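Long-range contacts in BfpC (Escherichia coli, PDB 3VHJ), which is an essential protein of type IV pilus biogenesis whose N-terminal cytoplasmic domain, crystallised here, probably works with the pilus ATPase BfpD at the membrane: residues 4-9 with 112-117; 37-42 with 58-63; 76-81 with 151-156. The protein carries 1 engineered substitution. One frame throughout, in Å; residues are numbered along the deposited sequence.

Contact 1: 4-9 with 112-117; sequences NNLGVA and SFHSKD
H114 sets CG anti to its carbonyl carbon (chi1 -78°), which brings the imidazole to L6, while S112 holds OG in the crowded position between its backbone N and carbonyl carbon (chi1 63°), aimed at the backbone of 4-9. L6 has chi1 -100°, away from a staggered position, and ends with methyl CD2 over the centre of one imidazole face, a CH-pi contact with CD2 3.4 Å from the H114 ring centroid. Its branch carbon is closer still to one ring atom, L6 CG lying 3.1 Å from H114 NE2, so the packing is tight. An alanine here, without CG and its two methyls, would probably leave the H114 ring less firmly held. N5 ND2 sits at the ring edge, 3.6 Å from H114 CE1. The backbone of L6 is gripped at both ends: its N donates to N4 OD1 (2.9 Å), closing an Asx turn, and its O accepts from S112 OG (2.6 Å), which approaches above the carbonyl plane. The type I turn from N5 to V8, leading into strand 8-11, thereby packs where edge strand 107-113 of the mixed sheet passes into helix 116-127, with S115 at the N-cap. One water accepts from N5 N and, weakly, from H114 NE2.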
loop_
_atom_site.group_PDB
_atom_site.type_symbol
_atom_site.label_atom_id
_atom_site.label_comp_id
_atom_site.label_asym_id
_atom_site.label_seq_id
_atom_site.Cartn_x
_atom_site.Cartn_y
_atom_site.Cartn_z
ATOM N N ASN A 4 -6.783 15.953 -5.953
ATOM C CA ASN A 4 -7.798 14.918 -6.131
ATOM C C ASN A 4 -7.832 14.048 -4.875
ATOM O O ASN A 4 -7.120 14.324 -3.908
ATOM C CB ASN A 4 -7.498 14.061 -7.375
ATOM C CG ASN A 4 -6.176 13.309 -7.283
ATOM O OD1 ASN A 4 -5.948 12.529 -6.362
ATOM N ND2 ASN A 4 -5.306 13.532 -8.258
ATOM N N ASN A 5 -8.658 13.009 -4.872
ATOM C CA ASN A 5 -8.733 12.157 -3.691
ATOM C C ASN A 5 -8.342 10.716 -3.979
ATOM O O ASN A 5 -8.829 9.786 -3.337
ATOM C CB ASN A 5 -10.135 12.230 -3.063
ATOM C CG ASN A 5 -11.238 11.754 -3.998
ATOM O OD1 ASN A 5 -12.426 11.895 -3.689
ATOM N ND2 ASN A 5 -10.858 11.188 -5.134
ATOM N N LEU A 6 -7.437 10.543 -4.936
ATOM C CA LEU A 6 -6.959 9.219 -5.326
ATOM C C LEU A 6 -6.269 8.485 -4.182
ATOM O O LEU A 6 -6.197 7.256 -4.180
ATOM C CB LEU A 6 -5.968 9.339 -6.483
ATOM C CG LEU A 6 -6.426 9.074 -7.915
ATOM C CD1 LEU A 6 -5.339 9.534 -8.884
ATOM C CD2 LEU A 6 -6.715 7.586 -8.096
ATOM N N GLY A 7 -5.754 9.239 -3.218
ATOM C CA GLY A 7 -5.049 8.625 -2.110
ATOM C C GLY A 7 -5.874 8.162 -0.922
ATOM O O GLY A 7 -5.307 7.729 0.083
ATOM N N VAL A 8 -7.197 8.244 -1.010
ATOM C CA VAL A 8 -8.026 7.816 0.112
ATOM C C VAL A 8 -9.038 6.755 -0.294
ATOM O O VAL A 8 -9.923 7.001 -1.108
ATOM C CB VAL A 8 -8.771 9.015 0.748
ATOM C CG1 VAL A 8 -9.608 8.552 1.930
ATOM C CG2 VAL A 8 -7.766 10.059 1.206
ATOM N N ALA A 9 -8.911 5.571 0.292
ATOM C CA ALA A 9 -9.826 4.490 -0.029
ATOM C C ALA A 9 -10.823 4.264 1.093
ATOM O O ALA A 9 -10.538 4.542 2.257
ATOM C CB ALA A 9 -9.040 3.206 -0.294
ATOM N N SER A 112 -3.316 3.115 -6.319
ATOM C CA SER A 112 -4.751 3.304 -6.441
ATOM C C SER A 112 -5.006 3.866 -7.836
ATOM O O SER A 112 -4.137 4.529 -8.406
ATOM C CB SER A 112 -5.261 4.279 -5.377
ATOM O OG SER A 112 -4.699 5.563 -5.557
ATOM N N PHE A 113 -6.181 3.581 -8.389
ATOM C CA PHE A 113 -6.543 4.061 -9.723
ATOM C C PHE A 113 -8.031 4.359 -9.753
ATOM O O PHE A 113 -8.812 3.679 -9.097
ATOM C CB PHE A 113 -6.279 2.992 -10.793
ATOM C CG PHE A 113 -4.911 2.391 -10.739
ATOM C CD1 PHE A 113 -4.594 1.431 -9.783
ATOM C CD2 PHE A 113 -3.934 2.787 -11.645
ATOM C CE1 PHE A 113 -3.320 0.872 -9.734
ATOM C CE2 PHE A 113 -2.659 2.234 -11.602
ATOM C CZ PHE A 113 -2.353 1.277 -10.646
ATOM N N HIS A 114 -8.436 5.368 -10.510
ATOM C CA HIS A 114 -9.862 5.647 -10.603
ATOM C C HIS A 114 -10.449 4.772 -11.703
ATOM O O HIS A 114 -11.663 4.580 -11.779
ATOM C CB HIS A 114 -10.115 7.130 -10.888
ATOM C CG HIS A 114 -9.960 8.002 -9.680
ATOM N ND1 HIS A 114 -10.500 7.671 -8.454
ATOM C CD2 HIS A 114 -9.319 9.181 -9.503
ATOM C CE1 HIS A 114 -10.194 8.608 -7.574
ATOM N NE2 HIS A 114 -9.478 9.535 -8.185
ATOM N N SER A 115 -9.565 4.219 -12.529
ATOM C CA SER A 115 -9.963 3.355 -13.640
ATOM C C SER A 115 -9.587 1.893 -13.433
ATOM O O SER A 115 -8.439 1.572 -13.121
ATOM C CB SER A 115 -9.327 3.851 -14.940
ATOM O OG SER A 115 -9.335 2.834 -15.924
ATOM N N LYS A 116 -10.563 1.011 -13.623
ATOM C CA LYS A 116 -10.345 -0.419 -13.472
ATOM C C LYS A 116 -9.376 -0.936 -14.538
ATOM O O LYS A 116 -8.530 -1.782 -14.258
ATOM C CB LYS A 116 -11.678 -1.163 -13.573
ATOM C CG LYS A 116 -11.551 -2.678 -13.513
ATOM C CD LYS A 116 -12.907 -3.359 -13.621
ATOM C CE LYS A 116 -12.770 -4.870 -13.551
ATOM N NZ LYS A 116 -14.090 -5.562 -13.601
ATOM N N ASP A 117 -9.496 -0.427 -15.761
ATOM C CA ASP A 117 -8.612 -0.864 -16.838
ATOM C C ASP A 117 -7.157 -0.539 -16.532
ATOM O O ASP A 117 -6.273 -1.362 -16.755
ATOM C CB ASP A 117 -9.020 -0.227 -18.169
ATOM C CG ASP A 117 -10.320 -0.793 -18.704
ATOM O OD1 ASP A 117 -10.448 -2.037 -18.746
ATOM O OD2 ASP A 117 -11.211 -0.001 -19.086
HETATM O O HOH W 1 -10.459 12.622 -7.376
#

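Contact 2: 37-42 with 58-63; sequences KSLTLM and FAVGDK
Apolar contact is centred on V60, whose side chain points at the helix. V60 sets CG1 anti to its backbone N (chi1 169°) and CG2 beside that N, so both methyls meet residues of 37-42. L39 leaves the helix to the side of the contact and its end turns in to V60: with CG anti to the carbonyl carbon, L39 CD2 sits equally far from both methyls, 3.9 Å from V60 CG1 and from V60 CG2, the two side chains crossing obliquely. M42, a selenomethionine in the crystal, adds only the root of its chain, CB standing 4.3 Å from V60 CG1. Helix 31-42 lies here against one face of the antiparallel sheet formed by strands 21-23, 55-60, 46-52 and 162-163, a two-layer packing of helix on antiparallel sheet. The short segments of helix and strand run nearly parallel, 13° between their directions and 9.1 Å between their axes. F58 and V60, two apart on the strand, face the helix, whereas A59 between them turns away to W22 and L20. Mixed polar-apolar contact comes from S38, whose OG is anti to its backbone N and rests 3.4 Å from V60 CG2. Aromatic contact is slighter: S38 CB meets the F58 ring obliquely, 4.0 Å from CE1. Earlier turns of the helix also touch that ring, through T31, A34 and L35, and L35 also touches V60.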
loop_
_atom_site.group_PDB
_atom_site.type_symbol
_atom_site.label_atom_id
_atom_site.label_comp_id
_atom_site.label_asym_id
_atom_site.label_seq_id
_atom_site.Cartn_x
_atom_site.Cartn_y
_atom_site.Cartn_z
ATOM N N LYS A 37 15.312 11.326 3.559
ATOM C CA LYS A 37 15.805 11.553 2.206
ATOM C C LYS A 37 14.624 11.476 1.249
ATOM O O LYS A 37 14.552 12.217 0.270
ATOM C CB LYS A 37 16.856 10.504 1.829
ATOM C CG LYS A 37 18.209 10.729 2.500
ATOM C CD LYS A 37 19.166 9.555 2.301
ATOM C CE LYS A 37 19.482 9.309 0.833
ATOM N NZ LYS A 37 20.459 8.197 0.665
ATOM N N SER A 38 13.692 10.577 1.546
ATOM C CA SER A 38 12.511 10.413 0.713
ATOM C C SER A 38 11.592 11.625 0.858
ATOM O O SER A 38 11.065 12.139 -0.131
ATOM C CB SER A 38 11.765 9.135 1.109
ATOM O OG SER A 38 10.633 8.932 0.284
ATOM N N LEU A 39 11.403 12.083 2.092
ATOM C CA LEU A 39 10.557 13.248 2.350
ATOM C C LEU A 39 11.118 14.469 1.625
ATOM O O LEU A 39 10.375 15.253 1.036
ATOM C CB LEU A 39 10.492 13.537 3.851
ATOM C CG LEU A 39 9.668 12.570 4.706
ATOM C CD1 LEU A 39 9.923 12.846 6.169
ATOM C CD2 LEU A 39 8.189 12.725 4.378
ATOM N N THR A 40 12.436 14.625 1.673
ATOM C CA THR A 40 13.091 15.751 1.018
ATOM C C THR A 40 12.908 15.660 -0.491
ATOM O O THR A 40 12.546 16.639 -1.144
ATOM C CB THR A 40 14.596 15.778 1.342
ATOM O OG1 THR A 40 14.768 15.982 2.746
ATOM C CG2 THR A 40 15.291 16.908 0.580
ATOM N N LEU A 41 13.158 14.475 -1.035
ATOM C CA LEU A 41 13.025 14.240 -2.467
ATOM C C LEU A 41 11.610 14.485 -2.977
ATOM O O LEU A 41 11.421 14.942 -4.096
ATOM C CB LEU A 41 13.427 12.803 -2.807
ATOM C CG LEU A 41 13.186 12.369 -4.257
ATOM C CD1 LEU A 41 14.119 13.142 -5.183
ATOM C CD2 LEU A 41 13.426 10.878 -4.393
HETATM N N MSE A 42 10.615 14.182 -2.154
HETATM C CA MSE A 42 9.228 14.357 -2.568
HETATM C C MSE A 42 8.603 15.655 -2.083
HETATM O O MSE A 42 7.440 15.931 -2.372
HETATM C CB MSE A 42 8.390 13.178 -2.070
HETATM C CG MSE A 42 8.927 11.816 -2.484
HETATM SE SE MSE A 42 9.104 11.584 -4.404
HETATM C CE MSE A 42 7.239 11.350 -4.812
ATOM N N PHE A 58 8.988 2.622 5.686
ATOM C CA PHE A 58 8.224 3.843 5.856
ATOM C C PHE A 58 7.380 4.178 4.639
ATOM O O PHE A 58 7.622 3.684 3.539
ATOM C CB PHE A 58 9.194 4.985 6.134
ATOM C CG PHE A 58 10.324 5.053 5.151
ATOM C CD1 PHE A 58 10.144 5.638 3.902
ATOM C CD2 PHE A 58 11.558 4.481 5.455
ATOM C CE1 PHE A 58 11.181 5.653 2.966
ATOM C CE2 PHE A 58 12.599 4.489 4.532
ATOM C CZ PHE A 58 12.411 5.076 3.283
ATOM N N ALA A 59 6.383 5.021 4.859
ATOM C CA ALA A 59 5.503 5.464 3.792
ATOM C C ALA A 59 5.552 6.987 3.752
ATOM O O ALA A 59 5.595 7.640 4.793
ATOM C CB ALA A 59 4.077 4.990 4.056
ATOM N N VAL A 60 5.568 7.550 2.551
ATOM C CA VAL A 60 5.573 9.002 2.400
ATOM C C VAL A 60 4.282 9.378 1.681
ATOM O O VAL A 60 3.975 8.826 0.625
ATOM C CB VAL A 60 6.801 9.485 1.590
ATOM C CG1 VAL A 60 6.647 10.956 1.220
ATOM C CG2 VAL A 60 8.062 9.313 2.435
ATOM N N GLY A 61 3.524 10.303 2.267
ATOM C CA GLY A 61 2.262 10.714 1.676
ATOM C C GLY A 61 2.352 11.848 0.672
ATOM O O GLY A 61 3.359 12.553 0.591
ATOM N N ASP A 62 1.285 12.013 -0.100
ATOM C CA ASP A 62 1.209 13.064 -1.110
ATOM C C ASP A 62 -0.072 13.856 -0.894
ATOM O O ASP A 62 -1.156 13.389 -1.231
ATOM C CB ASP A 62 1.188 12.461 -2.511
ATOM C CG ASP A 62 1.127 13.522 -3.603
ATOM O OD1 ASP A 62 1.022 14.726 -3.275
ATOM O OD2 ASP A 62 1.183 13.145 -4.789
ATOM N N LYS A 63 0.053 15.051 -0.332
ATOM C CA LYS A 63 -1.115 15.886 -0.081
ATOM C C LYS A 63 -1.910 16.210 -1.342
ATOM O O LYS A 63 -3.089 16.536 -1.259
ATOM C CB LYS A 63 -0.698 17.196 0.592
ATOM C CG LYS A 63 -0.140 17.025 1.995
ATOM C CD LYS A 63 0.136 18.375 2.635
ATOM C CE LYS A 63 0.698 18.230 4.037
ATOM N NZ LYS A 63 0.866 19.571 4.668
#

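Contact 3: 76-81 with 151-156; sequences SAIDFD and SELSLI
I78 and L155 stand across from each other where two extended backbones pass, their side chains crossing obliquely with I78 CG1 4.1 Å from L155 CD2. Both set the first branch anti to the carbonyl carbon, beside the backbone N. From there I78 extends to meet L153 methyl to methyl, CD1 of I78 lying 4.2 Å from CD1 of L153, again at an oblique crossing. D79 and I156 cross at about a right angle: the I156 methyl CG2 comes against the carboxylate, 3.6 Å from D79 OD1, which also takes a weak bond from the N of F80. I156 holds CG1 in the crowded position between backbone N and carbonyl carbon (chi1 53°); this branch carries CD1 to 3.7 Å from S76 O, while CG2, anti to the carbonyl carbon, meets D79. D79 and S154 meet by their stems, CB to CB at 4.1 Å. The backbones are joined by a single antiparallel beta bridge of the non-hydrogen-bonded type at I78 and L155. Two backbone bonds flank it, both in the carbonyl plane: I156 N to A77 O (2.8 Å, 150°) and D79 N to S154 O (2.8 Å, 155°). A77 O also has a bent CA-H...O contact with L155, CA to O 3.0 Å. The bridge fastens the long loop between strands 135-137 and 162-163 to the chain leaving the short helix 74-77. Inward, I78 packs on F85 and I99 and L153 on F89, in the four-stranded mixed sheet; A77 and L155 both touch Y16.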
loop_
_atom_site.group_PDB
_atom_site.type_symbol
_atom_site.label_atom_id
_atom_site.label_comp_id
_atom_site.label_asym_id
_atom_site.label_seq_id
_atom_site.Cartn_x
_atom_site.Cartn_y
_atom_site.Cartn_z
ATOM N N SER A 76 -0.393 -0.713 6.254
ATOM C CA SER A 76 0.052 -0.949 7.628
ATOM C C SER A 76 -1.013 -1.720 8.400
ATOM O O SER A 76 -0.704 -2.440 9.354
ATOM C CB SER A 76 0.324 0.370 8.352
ATOM O OG SER A 76 -0.882 1.057 8.657
ATOM N N ALA A 77 -2.263 -1.565 7.976
ATOM C CA ALA A 77 -3.396 -2.212 8.626
ATOM C C ALA A 77 -3.634 -3.653 8.192
ATOM O O ALA A 77 -4.386 -4.375 8.846
ATOM C CB ALA A 77 -4.669 -1.389 8.398
ATOM N N ILE A 78 -3.010 -4.070 7.093
ATOM C CA ILE A 78 -3.174 -5.437 6.613
ATOM C C ILE A 78 -2.175 -6.318 7.342
ATOM O O ILE A 78 -0.963 -6.106 7.266
ATOM C CB ILE A 78 -2.949 -5.539 5.088
ATOM C CG1 ILE A 78 -4.015 -4.715 4.359
ATOM C CG2 ILE A 78 -3.028 -7.005 4.641
ATOM C CD1 ILE A 78 -3.909 -4.760 2.838
ATOM N N ASP A 79 -2.694 -7.302 8.065
ATOM C CA ASP A 79 -1.852 -8.199 8.836
ATOM C C ASP A 79 -0.858 -8.941 7.965
ATOM O O ASP A 79 -1.140 -9.257 6.808
ATOM C CB ASP A 79 -2.726 -9.205 9.599
ATOM C CG ASP A 79 -1.979 -9.896 10.733
ATOM O OD1 ASP A 79 -0.856 -9.464 11.078
ATOM O OD2 ASP A 79 -2.530 -10.867 11.293
ATOM N N PHE A 80 0.322 -9.183 8.520
ATOM C CA PHE A 80 1.349 -9.938 7.822
ATOM C C PHE A 80 1.590 -11.174 8.684
ATOM O O PHE A 80 1.903 -11.048 9.864
ATOM C CB PHE A 80 2.652 -9.149 7.705
ATOM C CG PHE A 80 3.750 -9.922 7.039
ATOM C CD1 PHE A 80 3.638 -10.298 5.701
ATOM C CD2 PHE A 80 4.865 -10.336 7.759
ATOM C CE1 PHE A 80 4.620 -11.079 5.094
ATOM C CE2 PHE A 80 5.850 -11.117 7.159
ATOM C CZ PHE A 80 5.724 -11.490 5.826
ATOM N N ASP A 81 1.441 -12.360 8.103
ATOM C CA ASP A 81 1.629 -13.593 8.864
ATOM C C ASP A 81 2.811 -14.426 8.401
ATOM O O ASP A 81 2.931 -15.598 8.764
ATOM C CB ASP A 81 0.355 -14.439 8.806
ATOM C CG ASP A 81 0.083 -15.000 7.419
ATOM O OD1 ASP A 81 -1.072 -15.396 7.166
ATOM O OD2 ASP A 81 1.013 -15.059 6.586
ATOM N N SER A 151 -11.904 -6.429 2.286
ATOM C CA SER A 151 -12.608 -6.620 3.552
ATOM C C SER A 151 -12.481 -8.043 4.081
ATOM O O SER A 151 -12.757 -8.299 5.250
ATOM C CB SER A 151 -14.094 -6.267 3.394
ATOM O OG SER A 151 -14.751 -7.165 2.513
ATOM N N GLU A 152 -12.072 -8.966 3.219
ATOM C CA GLU A 152 -11.917 -10.359 3.625
ATOM C C GLU A 152 -10.510 -10.673 4.123
ATOM O O GLU A 152 -10.238 -11.798 4.541
ATOM C CB GLU A 152 -12.269 -11.296 2.468
ATOM C CG GLU A 152 -13.736 -11.263 2.074
ATOM C CD GLU A 152 -14.056 -12.190 0.918
ATOM O OE1 GLU A 152 -13.605 -11.923 -0.214
ATOM O OE2 GLU A 152 -14.760 -13.191 1.144
ATOM N N LEU A 153 -9.618 -9.686 4.071
ATOM C CA LEU A 153 -8.242 -9.878 4.531
ATOM C C LEU A 153 -8.144 -9.577 6.025
ATOM O O LEU A 153 -8.920 -8.782 6.554
ATOM C CB LEU A 153 -7.286 -8.953 3.762
ATOM C CG LEU A 153 -7.262 -9.043 2.234
ATOM C CD1 LEU A 153 -6.266 -8.025 1.680
ATOM C CD2 LEU A 153 -6.883 -10.447 1.796
ATOM N N SER A 154 -7.189 -10.204 6.702
ATOM C CA SER A 154 -7.013 -9.983 8.136
ATOM C C SER A 154 -6.310 -8.653 8.407
ATOM O O SER A 154 -5.252 -8.369 7.839
ATOM C CB SER A 154 -6.202 -11.125 8.760
ATOM O OG SER A 154 -6.874 -12.366 8.622
ATOM N N LEU A 155 -6.897 -7.850 9.287
ATOM C CA LEU A 155 -6.335 -6.548 9.625
ATOM C C LEU A 155 -5.832 -6.462 11.060
ATOM O O LEU A 155 -6.080 -7.342 11.888
ATOM C CB LEU A 155 -7.381 -5.451 9.416
ATOM C CG LEU A 155 -8.143 -5.424 8.092
ATOM C CD1 LEU A 155 -9.041 -4.198 8.069
ATOM C CD2 LEU A 155 -7.173 -5.388 6.923
ATOM N N ILE A 156 -5.112 -5.382 11.333
ATOM C CA ILE A 156 -4.579 -5.100 12.655
ATOM C C ILE A 156 -4.694 -3.591 12.765
ATOM O O ILE A 156 -5.087 -2.928 11.800
ATOM C CB ILE A 156 -3.088 -5.516 12.793
ATOM C CG1 ILE A 156 -2.257 -4.901 11.666
ATOM C CG2 ILE A 156 -2.966 -7.030 12.787
ATOM C CD1 ILE A 156 -0.771 -5.165 11.793
#

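The three sites are well separated, about 19 Å (contacts 1 and 2), 20 Å (1 and 3) and 24 Å (2 and 3) between centres, and none touches another. Contact 1 joins the start of strand 8-11, in a three-stranded sheet, to the end of strand 107-113 of the four-stranded mixed sheet, on which contact 3 packs. Contact 2 belongs to the separate antiparallel sheet and its helix 31-42, across the chain's centre from contact 3. Along the chain, contact 2 lies wholly between 4-9 and 112-117 and closes before contact 3 begins, whereas the segments of contacts 1 and 3 alternate. The N-terminal turn and the late loop 151-156 are thus each fastened to parts distant in sequence.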